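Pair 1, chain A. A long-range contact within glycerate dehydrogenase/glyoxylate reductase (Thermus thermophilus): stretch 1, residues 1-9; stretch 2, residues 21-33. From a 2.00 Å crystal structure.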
# COMPACT_ATOMS: atom_id res chain seq x y z
N MET A 1 -43.77 7.36 12.41
CA MET A 1 -42.57 6.60 12.86
C MET A 1 -41.29 7.34 12.50
O MET A 1 -41.06 7.68 11.34
CB MET A 1 -42.56 5.21 12.23
CG MET A 1 -43.73 4.33 12.64
SD MET A 1 -43.72 2.73 11.79
CE MET A 1 -42.92 1.69 13.02
N ARG A 2 -40.45 7.58 13.50
CA ARG A 2 -39.20 8.29 13.28
C ARG A 2 -38.00 7.37 13.53
O ARG A 2 -38.02 6.53 14.43
CB ARG A 2 -39.12 9.51 14.21
CG ARG A 2 -37.87 10.35 14.04
CD ARG A 2 -37.98 11.66 14.81
NE ARG A 2 -38.08 11.45 16.26
CZ ARG A 2 -37.09 10.98 17.01
NH1 ARG A 2 -35.92 10.68 16.46
NH2 ARG A 2 -37.27 10.82 18.32
N VAL A 3 -36.97 7.54 12.71
CA VAL A 3 -35.74 6.76 12.83
C VAL A 3 -34.57 7.70 13.11
O VAL A 3 -34.43 8.73 12.47
CB VAL A 3 -35.45 5.97 11.53
CG1 VAL A 3 -34.10 5.25 11.65
CG2 VAL A 3 -36.56 4.96 11.27
N LEU A 4 -33.74 7.33 14.09
CA LEU A 4 -32.59 8.14 14.44
C LEU A 4 -31.28 7.49 13.99
O LEU A 4 -30.99 6.34 14.33
CB LEU A 4 -32.55 8.37 15.95
CG LEU A 4 -31.34 9.14 16.48
CD1 LEU A 4 -31.29 10.52 15.84
CD2 LEU A 4 -31.42 9.27 17.99
N VAL A 5 -30.51 8.24 13.21
CA VAL A 5 -29.22 7.78 12.71
C VAL A 5 -28.21 8.71 13.39
O VAL A 5 -28.20 9.91 13.15
CB VAL A 5 -29.13 7.94 11.18
CG1 VAL A 5 -27.86 7.26 10.66
CG2 VAL A 5 -30.36 7.33 10.52
N THR A 6 -27.38 8.13 14.25
CA THR A 6 -26.40 8.89 15.02
C THR A 6 -25.30 9.63 14.26
O THR A 6 -24.63 10.48 14.84
CB THR A 6 -25.74 8.00 16.08
OG1 THR A 6 -25.01 6.95 15.43
CG2 THR A 6 -26.80 7.39 17.00
N ARG A 7 -25.13 9.31 12.98
CA ARG A 7 -24.10 9.98 12.17
C ARG A 7 -24.54 10.04 10.71
O ARG A 7 -25.36 9.25 10.27
CB ARG A 7 -22.77 9.22 12.25
CG ARG A 7 -22.14 9.15 13.62
CD ARG A 7 -21.67 10.51 14.12
NE ARG A 7 -20.91 10.37 15.36
CZ ARG A 7 -21.41 9.89 16.50
NH1 ARG A 7 -22.68 9.51 16.56
NH2 ARG A 7 -20.63 9.76 17.57
N THR A 8 -23.98 10.99 9.97
CA THR A 8 -24.30 11.12 8.55
C THR A 8 -23.65 9.94 7.83
O THR A 8 -22.53 9.54 8.17
CB THR A 8 -23.77 12.43 7.97
OG1 THR A 8 -22.39 12.59 8.30
CG2 THR A 8 -24.56 13.61 8.52
N LEU A 9 -24.34 9.39 6.84
CA LEU A 9 -23.83 8.24 6.10
C LEU A 9 -23.62 8.55 4.63
O LEU A 9 -24.33 9.38 4.05
CB LEU A 9 -24.80 7.06 6.23
CG LEU A 9 -25.25 6.66 7.64
CD1 LEU A 9 -26.22 5.49 7.53
CD2 LEU A 9 -24.04 6.27 8.49
N GLY A 21 -42.17 6.51 3.88
CA GLY A 21 -42.93 7.38 4.75
C GLY A 21 -42.32 7.57 6.13
O GLY A 21 -42.89 8.26 6.97
N LEU A 22 -41.16 6.96 6.35
CA LEU A 22 -40.49 7.08 7.64
C LEU A 22 -39.78 8.42 7.75
O LEU A 22 -39.23 8.93 6.78
CB LEU A 22 -39.47 5.95 7.80
CG LEU A 22 -40.02 4.53 7.88
CD1 LEU A 22 -38.88 3.52 7.78
CD2 LEU A 22 -40.79 4.35 9.18
N GLU A 23 -39.80 8.99 8.95
CA GLU A 23 -39.13 10.24 9.19
C GLU A 23 -37.71 9.96 9.65
O GLU A 23 -37.48 9.35 10.69
CB GLU A 23 -39.89 11.00 10.28
CG GLU A 23 -40.70 12.17 9.72
CD GLU A 23 -40.54 13.36 10.63
OE1 GLU A 23 -40.51 13.18 11.84
OE2 GLU A 23 -40.46 14.48 10.12
N VAL A 24 -36.74 10.39 8.86
CA VAL A 24 -35.34 10.14 9.18
C VAL A 24 -34.60 11.32 9.78
O VAL A 24 -34.46 12.38 9.16
CB VAL A 24 -34.56 9.69 7.91
CG1 VAL A 24 -33.13 9.31 8.29
CG2 VAL A 24 -35.27 8.51 7.26
N GLU A 25 -34.13 11.15 11.02
CA GLU A 25 -33.33 12.17 11.66
C GLU A 25 -31.85 11.79 11.65
O GLU A 25 -31.43 10.79 12.23
CB GLU A 25 -33.82 12.32 13.10
CG GLU A 25 -33.26 13.58 13.78
CD GLU A 25 -33.80 13.67 15.19
OE1 GLU A 25 -35.00 13.56 15.37
OE2 GLU A 25 -33.00 13.85 16.11
N VAL A 26 -31.07 12.59 10.92
CA VAL A 26 -29.65 12.28 10.84
C VAL A 26 -28.80 13.34 11.54
O VAL A 26 -28.85 14.53 11.24
CB VAL A 26 -29.28 12.19 9.35
CG1 VAL A 26 -27.83 11.75 9.20
CG2 VAL A 26 -30.18 11.17 8.67
N HIS A 27 -28.05 12.87 12.55
CA HIS A 27 -27.24 13.78 13.35
C HIS A 27 -25.93 14.15 12.66
O HIS A 27 -25.15 13.30 12.25
CB HIS A 27 -26.94 13.06 14.67
CG HIS A 27 -26.06 13.93 15.53
ND1 HIS A 27 -26.52 15.02 16.19
CD2 HIS A 27 -24.70 13.78 15.79
CE1 HIS A 27 -25.45 15.52 16.84
NE2 HIS A 27 -24.34 14.80 16.62
N ARG A 28 -25.72 15.47 12.49
CA ARG A 28 -24.50 15.93 11.82
C ARG A 28 -23.38 16.20 12.82
O ARG A 28 -23.60 16.57 13.97
CB ARG A 28 -24.83 17.22 11.06
CG ARG A 28 -25.97 17.04 10.06
CD ARG A 28 -26.33 18.37 9.38
NE ARG A 28 -25.16 18.95 8.71
CZ ARG A 28 -25.07 20.29 8.66
NH1 ARG A 28 -26.01 21.04 9.21
NH2 ARG A 28 -24.03 20.86 8.05
N GLY A 29 -22.13 15.98 12.37
CA GLY A 29 -20.98 16.31 13.21
C GLY A 29 -20.19 15.07 13.63
O GLY A 29 -20.58 13.94 13.38
N LEU A 30 -19.07 15.34 14.29
CA LEU A 30 -18.16 14.31 14.75
C LEU A 30 -18.50 13.76 16.14
O LEU A 30 -18.06 12.66 16.50
CB LEU A 30 -16.74 14.87 14.76
CG LEU A 30 -15.63 14.05 14.12
CD1 LEU A 30 -15.99 13.70 12.69
CD2 LEU A 30 -14.34 14.86 14.16
N PHE A 31 -19.28 14.51 16.91
CA PHE A 31 -19.64 14.08 18.26
C PHE A 31 -21.15 14.08 18.54
O PHE A 31 -21.90 14.85 17.95
CB PHE A 31 -18.97 14.99 19.30
CG PHE A 31 -17.47 14.98 19.23
CD1 PHE A 31 -16.74 13.90 19.71
CD2 PHE A 31 -16.78 16.05 18.67
CE1 PHE A 31 -15.35 13.88 19.64
CE2 PHE A 31 -15.39 16.05 18.59
CZ PHE A 31 -14.67 14.96 19.07
N LEU A 32 -21.56 13.20 19.45
CA LEU A 32 -22.96 13.09 19.86
C LEU A 32 -22.99 12.77 21.36
O LEU A 32 -23.02 11.61 21.76
CB LEU A 32 -23.67 11.98 19.08
CG LEU A 32 -25.15 11.78 19.43
CD1 LEU A 32 -25.91 13.09 19.25
CD2 LEU A 32 -25.75 10.68 18.56
N PRO A 33 -22.98 13.81 22.21
CA PRO A 33 -23.01 13.64 23.66
C PRO A 33 -24.18 12.75 24.08
O PRO A 33 -25.28 12.88 23.54
CB PRO A 33 -23.14 15.07 24.17
CG PRO A 33 -22.38 15.85 23.15
CD PRO A 33 -22.87 15.24 21.86
O HOH W 1 -18.19 10.52 14.76
O HOH W 2 -17.72 10.76 18.63
O HOH W 3 -22.60 12.94 11.62
O HOH W 4 -21.65 15.26 9.77

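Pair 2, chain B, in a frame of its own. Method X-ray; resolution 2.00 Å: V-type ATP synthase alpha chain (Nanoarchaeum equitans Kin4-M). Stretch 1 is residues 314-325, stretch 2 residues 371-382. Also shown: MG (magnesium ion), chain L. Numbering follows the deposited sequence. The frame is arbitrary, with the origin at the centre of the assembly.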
# COMPACT_ATOMS: atom_id res chain seq x y z
N SER B 314 -12.04 -20.09 -40.35
CA SER B 314 -11.25 -19.24 -39.46
C SER B 314 -12.20 -18.31 -38.72
O SER B 314 -13.08 -17.69 -39.32
CB SER B 314 -10.21 -18.44 -40.25
OG SER B 314 -10.83 -17.51 -41.12
N VAL B 315 -12.03 -18.24 -37.40
CA VAL B 315 -12.93 -17.49 -36.54
C VAL B 315 -12.12 -16.55 -35.65
O VAL B 315 -11.01 -16.88 -35.24
CB VAL B 315 -13.75 -18.44 -35.64
CG1 VAL B 315 -14.80 -17.67 -34.84
CG2 VAL B 315 -14.42 -19.52 -36.47
N VAL B 316 -12.67 -15.37 -35.37
CA VAL B 316 -12.10 -14.50 -34.35
C VAL B 316 -13.15 -14.17 -33.29
O VAL B 316 -14.29 -13.86 -33.61
CB VAL B 316 -11.50 -13.20 -34.95
CG1 VAL B 316 -12.52 -12.47 -35.80
CG2 VAL B 316 -10.98 -12.29 -33.85
N VAL B 317 -12.75 -14.29 -32.03
CA VAL B 317 -13.60 -13.88 -30.92
C VAL B 317 -13.02 -12.63 -30.26
O VAL B 317 -11.85 -12.63 -29.85
CB VAL B 317 -13.73 -14.99 -29.86
CG1 VAL B 317 -14.35 -14.43 -28.59
CG2 VAL B 317 -14.57 -16.13 -30.38
N ASN B 318 -13.82 -11.57 -30.19
CA ASN B 318 -13.44 -10.38 -29.44
C ASN B 318 -14.22 -10.34 -28.13
O ASN B 318 -15.45 -10.39 -28.13
CB ASN B 318 -13.73 -9.11 -30.25
CG ASN B 318 -13.04 -9.09 -31.60
OD1 ASN B 318 -13.61 -9.52 -32.61
ND2 ASN B 318 -11.81 -8.59 -31.63
N ALA B 319 -13.50 -10.26 -27.01
CA ALA B 319 -14.15 -10.22 -25.70
C ALA B 319 -13.90 -8.90 -24.99
O ALA B 319 -12.76 -8.60 -24.61
CB ALA B 319 -13.69 -11.39 -24.84
N ASP B 320 -14.96 -8.12 -24.79
CA ASP B 320 -14.88 -6.78 -24.23
C ASP B 320 -15.94 -6.63 -23.14
O ASP B 320 -17.12 -6.45 -23.46
CB ASP B 320 -15.13 -5.76 -25.36
CG ASP B 320 -15.06 -4.32 -24.89
OD1 ASP B 320 -14.43 -4.04 -23.85
OD2 ASP B 320 -15.64 -3.45 -25.58
N SER B 321 -15.56 -6.70 -21.87
CA SER B 321 -14.17 -6.84 -21.43
C SER B 321 -14.03 -8.00 -20.44
O SER B 321 -14.95 -8.28 -19.67
CB SER B 321 -13.71 -5.54 -20.78
OG SER B 321 -12.69 -5.77 -19.83
N THR B 322 -12.87 -8.66 -20.45
CA THR B 322 -12.64 -9.81 -19.58
C THR B 322 -12.57 -9.47 -18.09
O THR B 322 -12.78 -10.33 -17.24
CB THR B 322 -11.36 -10.59 -19.98
OG1 THR B 322 -10.22 -9.73 -19.84
CG2 THR B 322 -11.47 -11.08 -21.41
N SER B 323 -12.28 -8.21 -17.78
CA SER B 323 -12.27 -7.75 -16.40
C SER B 323 -13.65 -7.85 -15.74
O SER B 323 -13.75 -8.04 -14.53
CB SER B 323 -11.76 -6.31 -16.32
OG SER B 323 -10.45 -6.21 -16.86
N ARG B 324 -14.71 -7.73 -16.54
CA ARG B 324 -16.07 -7.79 -16.01
C ARG B 324 -16.42 -9.22 -15.62
O ARG B 324 -17.17 -9.45 -14.67
CB ARG B 324 -17.07 -7.26 -17.04
CG ARG B 324 -16.71 -5.89 -17.61
CD ARG B 324 -16.44 -4.88 -16.51
NE ARG B 324 -15.93 -3.63 -17.06
CZ ARG B 324 -15.07 -2.83 -16.43
NH1 ARG B 324 -14.63 -3.15 -15.22
NH2 ARG B 324 -14.67 -1.71 -17.01
N TRP B 325 -15.88 -10.18 -16.37
CA TRP B 325 -16.02 -11.59 -16.06
C TRP B 325 -15.27 -11.89 -14.76
O TRP B 325 -15.76 -12.62 -13.90
CB TRP B 325 -15.46 -12.43 -17.22
CG TRP B 325 -15.27 -13.91 -16.94
CD1 TRP B 325 -15.99 -14.68 -16.07
CD2 TRP B 325 -14.30 -14.78 -17.53
NE1 TRP B 325 -15.52 -15.97 -16.08
CE2 TRP B 325 -14.48 -16.06 -16.97
CE3 TRP B 325 -13.29 -14.59 -18.48
CZ2 TRP B 325 -13.69 -17.15 -17.33
CZ3 TRP B 325 -12.50 -15.68 -18.84
CH2 TRP B 325 -12.71 -16.94 -18.26
N GLY B 371 -9.03 -25.52 -39.25
CA GLY B 371 -9.81 -24.40 -38.74
C GLY B 371 -8.99 -23.67 -37.69
O GLY B 371 -8.06 -24.24 -37.13
N SER B 372 -9.34 -22.42 -37.43
CA SER B 372 -8.62 -21.63 -36.43
C SER B 372 -9.57 -20.80 -35.58
O SER B 372 -10.58 -20.29 -36.08
CB SER B 372 -7.60 -20.71 -37.11
OG SER B 372 -8.18 -19.48 -37.51
N LEU B 373 -9.26 -20.67 -34.30
CA LEU B 373 -9.98 -19.75 -33.43
C LEU B 373 -9.00 -18.76 -32.82
O LEU B 373 -8.12 -19.13 -32.05
CB LEU B 373 -10.74 -20.51 -32.33
CG LEU B 373 -11.45 -19.65 -31.27
CD1 LEU B 373 -12.34 -18.62 -31.94
CD2 LEU B 373 -12.26 -20.52 -30.33
N THR B 374 -9.16 -17.50 -33.20
CA THR B 374 -8.29 -16.43 -32.73
C THR B 374 -9.04 -15.63 -31.65
O THR B 374 -10.21 -15.27 -31.84
CB THR B 374 -7.87 -15.52 -33.90
OG1 THR B 374 -7.39 -16.33 -34.98
CG2 THR B 374 -6.79 -14.55 -33.47
N ILE B 375 -8.39 -15.35 -30.53
CA ILE B 375 -9.07 -14.71 -29.40
C ILE B 375 -8.42 -13.40 -28.99
O ILE B 375 -7.24 -13.36 -28.64
CB ILE B 375 -9.16 -15.64 -28.18
CG1 ILE B 375 -10.04 -16.85 -28.50
CG2 ILE B 375 -9.72 -14.91 -26.97
CD1 ILE B 375 -10.16 -17.84 -27.36
N ILE B 376 -9.20 -12.32 -29.02
CA ILE B 376 -8.73 -11.02 -28.56
C ILE B 376 -9.49 -10.63 -27.29
O ILE B 376 -10.71 -10.47 -27.32
CB ILE B 376 -8.96 -9.93 -29.64
CG1 ILE B 376 -8.46 -10.40 -31.00
CG2 ILE B 376 -8.28 -8.63 -29.23
CD1 ILE B 376 -6.98 -10.70 -31.05
N GLY B 377 -8.77 -10.50 -26.18
CA GLY B 377 -9.39 -10.15 -24.92
C GLY B 377 -9.02 -8.76 -24.42
O GLY B 377 -7.86 -8.48 -24.12
N ALA B 378 -10.01 -7.89 -24.33
CA ALA B 378 -9.80 -6.56 -23.75
C ALA B 378 -9.75 -6.68 -22.23
O ALA B 378 -10.44 -7.50 -21.63
CB ALA B 378 -10.90 -5.62 -24.17
N VAL B 379 -8.91 -5.86 -21.60
CA VAL B 379 -8.79 -5.85 -20.14
C VAL B 379 -8.94 -4.43 -19.64
O VAL B 379 -8.44 -3.49 -20.26
CB VAL B 379 -7.43 -6.42 -19.68
CG1 VAL B 379 -7.43 -6.63 -18.17
CG2 VAL B 379 -7.12 -7.72 -20.38
N SER B 380 -9.64 -4.26 -18.52
CA SER B 380 -9.92 -2.93 -17.98
C SER B 380 -9.30 -2.74 -16.59
O SER B 380 -10.02 -2.73 -15.60
CB SER B 380 -11.42 -2.70 -17.90
OG SER B 380 -12.06 -2.99 -19.12
N PRO B 381 -7.97 -2.57 -16.53
CA PRO B 381 -7.27 -2.44 -15.25
C PRO B 381 -7.71 -1.20 -14.47
O PRO B 381 -7.78 -0.11 -15.05
CB PRO B 381 -5.80 -2.31 -15.66
CG PRO B 381 -5.85 -1.75 -17.05
CD PRO B 381 -7.06 -2.38 -17.68
N PRO B 382 -8.00 -1.37 -13.18
CA PRO B 382 -8.40 -0.24 -12.33
C PRO B 382 -7.32 0.83 -12.31
O PRO B 382 -6.16 0.51 -12.04
CB PRO B 382 -8.54 -0.88 -10.95
CG PRO B 382 -8.79 -2.33 -11.21
CD PRO B 382 -8.00 -2.65 -12.45
MG MG L . -8.74 -17.43 -36.57
O HOH W 5 -8.84 -5.86 -14.70
O HOH W 6 -12.22 -1.87 -14.15

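The two pairs differ most sharply just past the last bridged pair of residues. In pair 1 the gap is bridged by water: water 3 accepts from Thr A8 N (2.9 Å) and donates to His A27 O (2.7 Å) and to Gly A29 O (2.9 Å). In pair 2 the protein makes the link itself. At the matching positions, Thr B322 N donates to Ala B378 O at 2.9 Å, and Thr B322 OG1 donates to the same Ala B378 O, also at 2.9 Å. Thr A8 N and His A27 O lie 3.5 Å apart, at a poor angle for a direct bond.

The shared core is two adjacent parallel strands. Their directions differ by 21° in pair 1 and 17° in pair 2, and the central backbone superposes with an RMSD of 0.8 Å. Val A3 matches Val B317, Val A5 matches Ala B319, and Glu A25 matches Ile B376. Five rungs of the hydrogen-bond ladder correspond. Val A3 N donates to Glu A23 O (2.8 Å) as Val B317 N donates to Thr B374 O (2.7 Å). His A27 N reaches Val A5 O (3.0 Å) as Ala B378 N reaches Ala B319 O (2.9 Å).

The face carrying Val A3 and Val A5 is apolar in both pairs. Val A5 CG2 meets Val A24 CG1 at 4.1 Å. In pair 2, Val B317 CG2 packs on Leu B373 CD1 at 3.7 Å. Val A26 falls on Gly B377. Val A26 CG1 lies 3.8 Å from Thr A8 CG2, whereas an ideal CB on Gly B377 would come within a tight 3.5 Å of Thr B322 CG2.

In pair 1 the other face carries the charged Arg A2, Glu A23 and Glu A25, with Leu A4 among them. Arg A2 NH1 and Glu A25 OE1 form a salt bridge at 3.2 Å. The oxygen lies well out of the guanidinium plane, so the attraction is of charges only. The matching residues, Val B316 and Ile B376, make an apolar contact instead: Val B316 CG2 lies 4.2 Å from Ile B376 CG1. On the same face, toward the start of the strand, Ser B372 OG (2.3 Å) and Thr B374 OG1 (2.4 Å) bind the magnesium ion MG.

Arg A7 and Ser B321 show two scales of side chain at one position. The long Arg A7 chain donates from NE to water 1 (2.8 Å), which donates to Leu A30 O (2.8 Å). Ser B321 OG instead hydrogen-bonds Ser B380 OG directly at 2.9 Å. It also caps the following helix, accepting from Ser B323 N at 3.2 Å.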